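Local coordinates for major capsid protein (Faustovirus, PDB 5J7O) that builds the capsid shell of a large double-stranded DNA virus, as a double jelly-roll protein that probably assembles into trimeric capsomers, at the interface of chains A and B. Sequence-based numbering; all coordinates share one arbitrary frame. Chains: chain A/B, major capsid protein.

Contact 1: the interface of chains A and B. Residues chain A 29, 46, 48, 51; chain B 404-405, 408, 412.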
ATOM      1  N   ILE A  29      15.931 -49.076  -4.333  1.00 50.54           N
ATOM      2  CA  ILE A  29      16.484 -49.097  -5.686  1.00 48.72           C
ATOM      3  C   ILE A  29      17.190 -50.420  -5.950  1.00 50.30           C
ATOM      4  O   ILE A  29      17.004 -51.044  -7.002  1.00 51.44           O
ATOM      5  CB  ILE A  29      17.431 -47.901  -5.896  1.00 46.16           C
ATOM      6  CG1 ILE A  29      16.663 -46.583  -5.775  1.00 44.27           C
ATOM      7  CG2 ILE A  29      18.117 -47.995  -7.249  1.00 46.78           C
ATOM      8  CD1 ILE A  29      17.540 -45.355  -5.884  1.00 43.71           C
ATOM      9  N   PRO A  46      14.956 -48.493 -12.177  1.00 56.37           N
ATOM     10  CA  PRO A  46      13.585 -48.316 -11.683  1.00 55.43           C
ATOM     11  C   PRO A  46      12.838 -47.227 -12.436  1.00 54.95           C
ATOM     12  O   PRO A  46      13.406 -46.408 -13.162  1.00 55.61           O
ATOM     13  CB  PRO A  46      13.781 -47.934 -10.211  1.00 55.29           C
ATOM     14  CG  PRO A  46      15.166 -48.381  -9.872  1.00 56.35           C
ATOM     15  CD  PRO A  46      15.957 -48.225 -11.132  1.00 56.54           C
ATOM     16  N   LEU A  48      10.323 -43.861 -12.243  1.00 52.64           N
ATOM     17  CA  LEU A  48      10.067 -42.733 -11.353  1.00 53.26           C
ATOM     18  C   LEU A  48       8.871 -42.993 -10.447  1.00 55.25           C
ATOM     19  O   LEU A  48       8.850 -42.532  -9.300  1.00 55.09           O
ATOM     20  CB  LEU A  48       9.851 -41.458 -12.167  1.00 51.75           C
ATOM     21  CG  LEU A  48      11.078 -40.926 -12.909  1.00 51.82           C
ATOM     22  CD1 LEU A  48      10.749 -39.636 -13.644  1.00 52.85           C
ATOM     23  CD2 LEU A  48      12.232 -40.717 -11.941  1.00 51.21           C
ATOM     24  N   ILE A  51      10.045 -45.032  -7.466  1.00 54.41           N
ATOM     25  CA  ILE A  51      10.695 -44.167  -6.489  1.00 52.10           C
ATOM     26  C   ILE A  51       9.657 -43.367  -5.714  1.00 51.43           C
ATOM     27  O   ILE A  51       9.755 -43.216  -4.490  1.00 51.35           O
ATOM     28  CB  ILE A  51      11.714 -43.244  -7.183  1.00 49.87           C
ATOM     29  CG1 ILE A  51      12.771 -44.070  -7.916  1.00 52.53           C
ATOM     30  CG2 ILE A  51      12.371 -42.320  -6.172  1.00 46.41           C
ATOM     31  CD1 ILE A  51      13.557 -44.987  -7.011  1.00 54.13           C
TER
ATOM     32  N   GLU B 404      22.321 -42.163  -7.211  1.00 52.47           N
ATOM     33  CA  GLU B 404      21.341 -43.174  -7.594  1.00 51.38           C
ATOM     34  C   GLU B 404      20.115 -42.540  -8.238  1.00 50.84           C
ATOM     35  O   GLU B 404      19.641 -43.002  -9.283  1.00 50.86           O
ATOM     36  CB  GLU B 404      20.938 -44.007  -6.376  1.00 51.46           C
ATOM     37  CG  GLU B 404      22.071 -44.808  -5.751  1.00 54.57           C
ATOM     38  CD  GLU B 404      22.912 -43.991  -4.788  1.00 58.44           C
ATOM     39  OE1 GLU B 404      23.803 -44.574  -4.135  1.00 60.87           O
ATOM     40  OE2 GLU B 404      22.681 -42.769  -4.679  1.00 59.82           O
ATOM     41  N   ILE B 405      19.587 -41.478  -7.628  1.00 50.33           N
ATOM     42  CA  ILE B 405      18.410 -40.817  -8.184  1.00 49.27           C
ATOM     43  C   ILE B 405      18.773 -40.025  -9.435  1.00 51.70           C
ATOM     44  O   ILE B 405      17.945 -39.870 -10.342  1.00 52.76           O
ATOM     45  CB  ILE B 405      17.750 -39.931  -7.110  1.00 45.54           C
ATOM     46  CG1 ILE B 405      17.218 -40.800  -5.970  1.00 45.60           C
ATOM     47  CG2 ILE B 405      16.616 -39.109  -7.699  1.00 42.41           C
ATOM     48  CD1 ILE B 405      16.117 -41.748  -6.395  1.00 45.28           C
ATOM     49  N   ILE B 408      18.760 -42.387 -12.427  1.00 51.84           N
ATOM     50  CA  ILE B 408      17.397 -42.850 -12.681  1.00 49.07           C
ATOM     51  C   ILE B 408      16.577 -41.751 -13.347  1.00 46.99           C
ATOM     52  O   ILE B 408      15.861 -41.993 -14.325  1.00 45.40           O
ATOM     53  CB  ILE B 408      16.741 -43.330 -11.375  1.00 48.15           C
ATOM     54  CG1 ILE B 408      17.397 -44.626 -10.891  1.00 49.31           C
ATOM     55  CG2 ILE B 408      15.243 -43.526 -11.567  1.00 46.35           C
ATOM     56  CD1 ILE B 408      16.894 -45.092  -9.544  1.00 49.33           C
ATOM     57  N   ARG B 412      14.876 -41.552 -17.215  1.00 47.22           N
ATOM     58  CA  ARG B 412      13.440 -41.805 -17.194  1.00 45.94           C
ATOM     59  C   ARG B 412      12.558 -40.576 -17.374  1.00 45.22           C
ATOM     60  O   ARG B 412      11.399 -40.740 -17.774  1.00 44.03           O
ATOM     61  CB  ARG B 412      13.040 -42.499 -15.882  1.00 46.24           C
ATOM     62  CG  ARG B 412      13.501 -43.945 -15.783  1.00 46.40           C
ATOM     63  CD  ARG B 412      12.336 -44.908 -15.944  1.00 44.91           C
ATOM     64  NE  ARG B 412      12.787 -46.286 -16.122  1.00 43.83           N
ATOM     65  CZ  ARG B 412      12.775 -46.930 -17.285  1.00 45.02           C
ATOM     66  NH1 ARG B 412      12.327 -46.325 -18.377  1.00 46.37           N
ATOM     67  NH2 ARG B 412      13.205 -48.183 -17.356  1.00 44.88           N
TER
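Between two copies of the major capsid protein, A:Ile29, A:Pro46, A:Leu48 and A:Ile51 pack on the helix 403-412 of chain B in a mainly apolar interface that joins neighbouring subunits of the deposited trimer. The N-terminal part of chain A, with helices 22-38 and 48-52 and the loop between them, supplies one side. B:Ile408 is the central knob. Its CG1 lies anti to the carbonyl carbon (chi1 -69°) and its chain runs on extended, which carries CD1 out among A:Pro46, A:Ile29 and A:Ile51. There it crosses the A:Pro46 ring at about a right angle, CD1 standing 3.6 Å from the proline CD. The same methyl meets A:Ile29 tip to tip, 3.7 Å from its CD1, and approaches the tip of A:Ile51 more loosely. A:Ile29 CD1 also rests on the aliphatic CB of B:Glu404 at 3.7 Å, touching the stem of that side chain. A:Ile51 and B:Ile405 run alongside each other, pointing opposite ways, with A:Ile51 CG2 3.8 Å from B:Ile405 CD1. At the helix's C-terminal end the contact turns polar. B:Arg412 passes A:Leu48 pointing the opposite way, B:Arg412 CB lying 3.9 Å from A:Leu48 CG. Its chain bends at chi2 (-107°) to bring the guanidinium to A:Pro46. B:Arg412 NE donates a bent hydrogen bond of 3.0 Å (138° at the hydrogen) to A:Pro46 O; the oxygen lies in the guanidinium plane, but the nitrogen sits above the carbonyl plane.

Contact 2: the interface of chains A and B. Residues chain A 443, 583, 586, 616; chain B 12, 15-16, 19.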
ATOM      1  N   PRO A 443     -26.264 -26.224   5.870  1.00 44.49           N
ATOM      2  CA  PRO A 443     -25.044 -26.149   6.686  1.00 41.88           C
ATOM      3  C   PRO A 443     -24.290 -24.852   6.437  1.00 37.66           C
ATOM      4  O   PRO A 443     -24.122 -24.421   5.295  1.00 34.19           O
ATOM      5  CB  PRO A 443     -24.233 -27.366   6.226  1.00 43.63           C
ATOM      6  CG  PRO A 443     -25.241 -28.306   5.698  1.00 45.33           C
ATOM      7  CD  PRO A 443     -26.291 -27.456   5.059  1.00 45.15           C
ATOM      8  N   HIS A 583     -18.555 -27.202   9.205  1.00 40.14           N
ATOM      9  CA  HIS A 583     -19.809 -26.484   9.026  1.00 39.97           C
ATOM     10  C   HIS A 583     -20.648 -26.633  10.286  1.00 39.62           C
ATOM     11  O   HIS A 583     -20.326 -27.412  11.187  1.00 37.64           O
ATOM     12  CB  HIS A 583     -20.574 -26.994   7.802  1.00 40.48           C
ATOM     13  CG  HIS A 583     -20.952 -28.440   7.884  1.00 43.47           C
ATOM     14  ND1 HIS A 583     -20.193 -29.441   7.317  1.00 45.47           N
ATOM     15  CD2 HIS A 583     -22.011 -29.053   8.464  1.00 45.95           C
ATOM     16  CE1 HIS A 583     -20.766 -30.608   7.546  1.00 47.39           C
ATOM     17  NE2 HIS A 583     -21.871 -30.401   8.240  1.00 47.97           N
ATOM     18  N   ILE A 586     -27.353 -28.779  10.345  1.00 56.66           N
ATOM     19  CA  ILE A 586     -28.629 -28.128  10.057  1.00 57.77           C
ATOM     20  C   ILE A 586     -29.523 -28.100  11.290  1.00 58.81           C
ATOM     21  O   ILE A 586     -30.275 -27.137  11.494  1.00 59.62           O
ATOM     22  CB  ILE A 586     -29.324 -28.817   8.867  1.00 59.31           C
ATOM     23  CG1 ILE A 586     -28.519 -28.601   7.585  1.00 60.48           C
ATOM     24  CG2 ILE A 586     -30.744 -28.297   8.688  1.00 59.26           C
ATOM     25  CD1 ILE A 586     -29.303 -28.886   6.318  1.00 62.63           C
ATOM     26  N   ILE A 616     -23.730 -24.578   2.371  1.00 43.69           N
ATOM     27  CA  ILE A 616     -23.436 -25.682   1.465  1.00 43.79           C
ATOM     28  C   ILE A 616     -24.744 -26.226   0.911  1.00 44.74           C
ATOM     29  O   ILE A 616     -25.722 -26.403   1.646  1.00 45.52           O
ATOM     30  CB  ILE A 616     -22.636 -26.783   2.190  1.00 43.31           C
ATOM     31  CG1 ILE A 616     -21.232 -26.284   2.538  1.00 40.54           C
ATOM     32  CG2 ILE A 616     -22.569 -28.050   1.346  1.00 44.24           C
ATOM     33  CD1 ILE A 616     -20.428 -27.260   3.371  1.00 40.58           C
TER
ATOM     34  N   ASP B  12     -26.196 -35.743  11.246  1.00 88.78           N
ATOM     35  CA  ASP B  12     -27.447 -34.985  11.267  1.00 87.98           C
ATOM     36  C   ASP B  12     -27.938 -34.806   9.834  1.00 82.54           C
ATOM     37  O   ASP B  12     -27.595 -33.838   9.152  1.00 81.50           O
ATOM     38  CB  ASP B  12     -27.266 -33.644  11.969  1.00 93.23           C
ATOM     39  CG  ASP B  12     -28.554 -32.849  12.042  1.00 99.27           C
ATOM     40  OD1 ASP B  12     -28.658 -31.814  11.351  1.00 98.62           O
ATOM     41  OD2 ASP B  12     -29.467 -33.267  12.786  1.00103.41           O
ATOM     42  N   ALA B  15     -27.569 -33.778   4.709  1.00 53.72           N
ATOM     43  CA  ALA B  15     -26.475 -32.828   4.530  1.00 52.14           C
ATOM     44  C   ALA B  15     -25.186 -33.351   5.150  1.00 52.07           C
ATOM     45  O   ALA B  15     -24.140 -33.397   4.492  1.00 50.68           O
ATOM     46  CB  ALA B  15     -26.856 -31.476   5.132  1.00 51.55           C
ATOM     47  N   ASP B  16     -25.243 -33.758   6.421  1.00 52.90           N
ATOM     48  CA  ASP B  16     -24.070 -34.328   7.072  1.00 51.96           C
ATOM     49  C   ASP B  16     -23.685 -35.681   6.494  1.00 51.86           C
ATOM     50  O   ASP B  16     -22.548 -36.122   6.687  1.00 52.88           O
ATOM     51  CB  ASP B  16     -24.311 -34.456   8.576  1.00 53.49           C
ATOM     52  CG  ASP B  16     -24.175 -33.133   9.300  1.00 56.26           C
ATOM     53  OD1 ASP B  16     -23.618 -32.186   8.707  1.00 55.80           O
ATOM     54  OD2 ASP B  16     -24.609 -33.043  10.467  1.00 58.73           O
ATOM     55  N   ILE B  19     -21.350 -34.703   3.325  1.00 47.49           N
ATOM     56  CA  ILE B  19     -20.163 -33.906   3.603  1.00 45.50           C
ATOM     57  C   ILE B  19     -19.158 -34.669   4.456  1.00 47.18           C
ATOM     58  O   ILE B  19     -17.949 -34.528   4.268  1.00 47.15           O
ATOM     59  CB  ILE B  19     -20.568 -32.575   4.274  1.00 42.42           C
ATOM     60  CG1 ILE B  19     -21.531 -31.800   3.374  1.00 40.97           C
ATOM     61  CG2 ILE B  19     -19.345 -31.729   4.570  1.00 40.55           C
ATOM     62  CD1 ILE B  19     -22.044 -30.523   3.997  1.00 41.06           C
TER
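The imidazole of A:His583 meets chain B in two ways: B:Ile19 CD1 lies over one face, 3.7 Å above the plane and displaced toward the rim, while the carboxylate of B:Asp16 stands at the ring edge. A:His583 NE2 donates to B:Asp16 OD1 in a short hydrogen bond of 2.5 Å that is nearly straight, 167° at the hydrogen. The oxygen lies close to the ring plane and is approached nearly along its C-O axis, while ring and carboxylate are turned 38° apart. A charged pair here would strengthen the bond, but protonation is not seen. The histidine reaches the carboxylate with CG between its own backbone N and carbonyl carbon (chi1 61°). On the other carboxylate oxygen, B:Asp16 OD2 accepts through its anti lone pair from the backbone N of B:Asp12 at 3.2 Å, a long and doubtful bond because B:Asp12 is poorly ordered. B:Ile19 also brings its CG2 branch to the imidazole, 3.5 Å from A:His583 CE1. Its other branch meets A:Ile616 tip to tip, B:Ile19 CD1 lying 3.7 Å from A:Ile616 CG2. One helical turn back, B:Ala15 CB packs 3.6 Å from A:Pro443 CG and 3.8 Å from A:Ile586 CD1. Together these contacts dock the N-terminal helix 13-19 of chain B against loops, the short helix 586-589 and strand 607-620 of chain A, tying one subunit's N-terminal segment to its neighbour.

Contact 3: the interface of chains A and B. Residues chain A 344, 346, 370-372; chain B 247, 251, 254, 264, 266.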
ATOM      1  N   THR A 344     -14.567  32.948   5.268  1.00 33.06           N
ATOM      2  CA  THR A 344     -14.824  33.498   6.592  1.00 34.99           C
ATOM      3  C   THR A 344     -13.563  34.206   7.066  1.00 34.67           C
ATOM      4  O   THR A 344     -12.509  33.576   7.194  1.00 33.15           O
ATOM      5  CB  THR A 344     -15.230  32.400   7.576  1.00 37.48           C
ATOM      6  OG1 THR A 344     -16.396  31.724   7.088  1.00 38.72           O
ATOM      7  CG2 THR A 344     -15.529  32.995   8.943  1.00 38.32           C
ATOM      8  N   VAL A 346     -11.860  37.036   9.885  1.00 35.00           N
ATOM      9  CA  VAL A 346     -11.897  37.825  11.109  1.00 37.32           C
ATOM     10  C   VAL A 346     -10.671  38.727  11.124  1.00 40.00           C
ATOM     11  O   VAL A 346      -9.549  38.257  10.909  1.00 41.51           O
ATOM     12  CB  VAL A 346     -11.930  36.937  12.367  1.00 36.35           C
ATOM     13  CG1 VAL A 346     -11.949  37.796  13.622  1.00 35.88           C
ATOM     14  CG2 VAL A 346     -13.130  36.007  12.331  1.00 36.18           C
ATOM     15  N   TYR A 370      -7.658  36.333  10.220  1.00 35.72           N
ATOM     16  CA  TYR A 370      -7.871  34.891  10.197  1.00 34.75           C
ATOM     17  C   TYR A 370      -8.888  34.592   9.109  1.00 33.89           C
ATOM     18  O   TYR A 370      -9.988  35.154   9.118  1.00 32.08           O
ATOM     19  CB  TYR A 370      -8.365  34.380  11.553  1.00 34.90           C
ATOM     20  CG  TYR A 370      -7.589  34.899  12.745  1.00 37.52           C
ATOM     21  CD1 TYR A 370      -7.921  36.111  13.339  1.00 37.83           C
ATOM     22  CD2 TYR A 370      -6.535  34.174  13.282  1.00 38.48           C
ATOM     23  CE1 TYR A 370      -7.218  36.589  14.427  1.00 39.01           C
ATOM     24  CE2 TYR A 370      -5.826  34.645  14.373  1.00 37.51           C
ATOM     25  CZ  TYR A 370      -6.173  35.852  14.940  1.00 37.31           C
ATOM     26  OH  TYR A 370      -5.473  36.325  16.026  1.00 35.40           O
ATOM     27  N   THR A 371      -8.524  33.720   8.170  1.00 34.81           N
ATOM     28  CA  THR A 371      -9.358  33.472   7.000  1.00 35.15           C
ATOM     29  C   THR A 371      -9.442  31.982   6.710  1.00 36.60           C
ATOM     30  O   THR A 371      -8.413  31.311   6.586  1.00 36.28           O
ATOM     31  CB  THR A 371      -8.818  34.218   5.773  1.00 34.48           C
ATOM     32  OG1 THR A 371      -8.999  35.629   5.952  1.00 34.01           O
ATOM     33  CG2 THR A 371      -9.542  33.774   4.513  1.00 34.29           C
ATOM     34  N   THR A 372     -10.668  31.474   6.599  1.00 38.70           N
ATOM     35  CA  THR A 372     -10.934  30.098   6.211  1.00 37.21           C
ATOM     36  C   THR A 372     -11.807  30.079   4.962  1.00 38.41           C
ATOM     37  O   THR A 372     -12.442  31.075   4.606  1.00 38.02           O
ATOM     38  CB  THR A 372     -11.630  29.315   7.334  1.00 35.03           C
ATOM     39  OG1 THR A 372     -12.962  29.811   7.512  1.00 35.36           O
ATOM     40  CG2 THR A 372     -10.863  29.454   8.641  1.00 35.08           C
TER
ATOM     41  N   TRP B 247      -5.732  27.410  15.291  1.00 37.65           N
ATOM     42  CA  TRP B 247      -6.314  28.682  14.889  1.00 36.42           C
ATOM     43  C   TRP B 247      -6.354  29.655  16.059  1.00 38.55           C
ATOM     44  O   TRP B 247      -6.611  29.268  17.203  1.00 38.57           O
ATOM     45  CB  TRP B 247      -7.728  28.474  14.348  1.00 35.61           C
ATOM     46  CG  TRP B 247      -7.774  27.851  12.991  1.00 35.59           C
ATOM     47  CD1 TRP B 247      -8.054  26.549  12.692  1.00 35.72           C
ATOM     48  CD2 TRP B 247      -7.528  28.505  11.742  1.00 33.81           C
ATOM     49  NE1 TRP B 247      -8.001  26.353  11.334  1.00 34.43           N
ATOM     50  CE2 TRP B 247      -7.679  27.539  10.727  1.00 34.42           C
ATOM     51  CE3 TRP B 247      -7.196  29.816  11.383  1.00 32.32           C
ATOM     52  CZ2 TRP B 247      -7.508  27.842   9.378  1.00 33.98           C
ATOM     53  CZ3 TRP B 247      -7.027  30.114  10.044  1.00 33.12           C
ATOM     54  CH2 TRP B 247      -7.184  29.131   9.058  1.00 34.17           C
ATOM     55  N   ILE B 251     -11.400  33.430  15.673  1.00 41.29           N
ATOM     56  CA  ILE B 251     -12.174  32.724  14.656  1.00 40.21           C
ATOM     57  C   ILE B 251     -12.679  31.375  15.141  1.00 40.80           C
ATOM     58  O   ILE B 251     -13.379  30.678  14.390  1.00 40.38           O
ATOM     59  CB  ILE B 251     -11.361  32.563  13.354  1.00 38.93           C
ATOM     60  CG1 ILE B 251     -12.289  32.477  12.138  1.00 37.44           C
ATOM     61  CG2 ILE B 251     -10.449  31.342  13.433  1.00 38.62           C
ATOM     62  CD1 ILE B 251     -11.568  32.557  10.809  1.00 35.71           C
ATOM     63  N   LEU B 254     -17.250  30.323  16.788  1.00 41.52           N
ATOM     64  CA  LEU B 254     -18.104  31.498  16.719  1.00 43.99           C
ATOM     65  C   LEU B 254     -19.553  31.089  16.482  1.00 45.66           C
ATOM     66  O   LEU B 254     -19.838  30.087  15.822  1.00 45.95           O
ATOM     67  CB  LEU B 254     -17.646  32.436  15.603  1.00 44.72           C
ATOM     68  CG  LEU B 254     -16.194  32.915  15.628  1.00 44.63           C
ATOM     69  CD1 LEU B 254     -15.866  33.671  14.350  1.00 45.66           C
ATOM     70  CD2 LEU B 254     -15.934  33.783  16.850  1.00 45.06           C
ATOM     71  N   GLY B 264     -17.623  27.683   8.708  1.00 34.94           N
ATOM     72  CA  GLY B 264     -16.333  28.277   8.439  1.00 34.92           C
ATOM     73  C   GLY B 264     -15.556  28.661   9.680  1.00 35.23           C
ATOM     74  O   GLY B 264     -14.382  29.036   9.565  1.00 34.00           O
ATOM     75  N   PRO B 266     -13.672  27.278  12.653  1.00 36.19           N
ATOM     76  CA  PRO B 266     -13.161  26.014  13.192  1.00 37.85           C
ATOM     77  C   PRO B 266     -13.398  25.905  14.690  1.00 39.82           C
ATOM     78  O   PRO B 266     -13.491  26.905  15.408  1.00 41.94           O
ATOM     79  CB  PRO B 266     -11.662  26.070  12.870  1.00 37.83           C
ATOM     80  CG  PRO B 266     -11.363  27.522  12.696  1.00 36.74           C
ATOM     81  CD  PRO B 266     -12.600  28.129  12.110  1.00 35.16           C
TER
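A:Thr372 holds OG1 in the crowded position between its backbone N and carbonyl carbon (chi1 69°), which points the hydroxyl at B:Gly264 and places CG2, anti to the carbonyl carbon, over B:Trp247. B:Ile251 instead has CG1 anti to its backbone N (chi1 -152°), and its extended chain carries CD1 to the backbone of A:Tyr370. The threonine OG1 donates a 2.6 Å hydrogen bond to B:Gly264 O, coming in within the plane of the carbonyl, toward one of the oxygen's lone pairs. Its methyl CG2 makes a CH-pi contact, 4.0 Å from the centroid of the six-membered ring of B:Trp247 and offset toward the rim. B:Pro266 CG covers the same face of the indole, within its own chain. Past the threonine, B:Ile251 crosses A:Val346 obliquely, its CG1 3.6 Å from the valine CG2, while its CD1 lies 3.8 Å from A:Tyr370 CB. The tyrosine meets B:Ile251 through its CB and backbone oxygen, A:Tyr370 O lying 3.5 Å from B:Ile251 CD1. Chain B loops and the short 3-10 helix 249-251 thereby seat on strands 341-351 and 364-375 of chain A, joining the two subunits through a mixed apolar and polar patch.

The three contacts share no residues and are widely spread over one subunit pair: the centres of their C-alpha atoms lie about 45 Å apart for contacts 1 and 2, 63 Å for contacts 2 and 3, and 83 Å for contacts 1 and 3. Contacts 1 and 2 both use N-terminal segments, chain A's in the first and chain B's in the second. Each chain thus lends part of this segment to the other, though different parts on different surfaces, whereas contact 3 joins strands to loops far away. Such spacing may help to resist rocking and would fit a stable trimer, as in the deposited assembly.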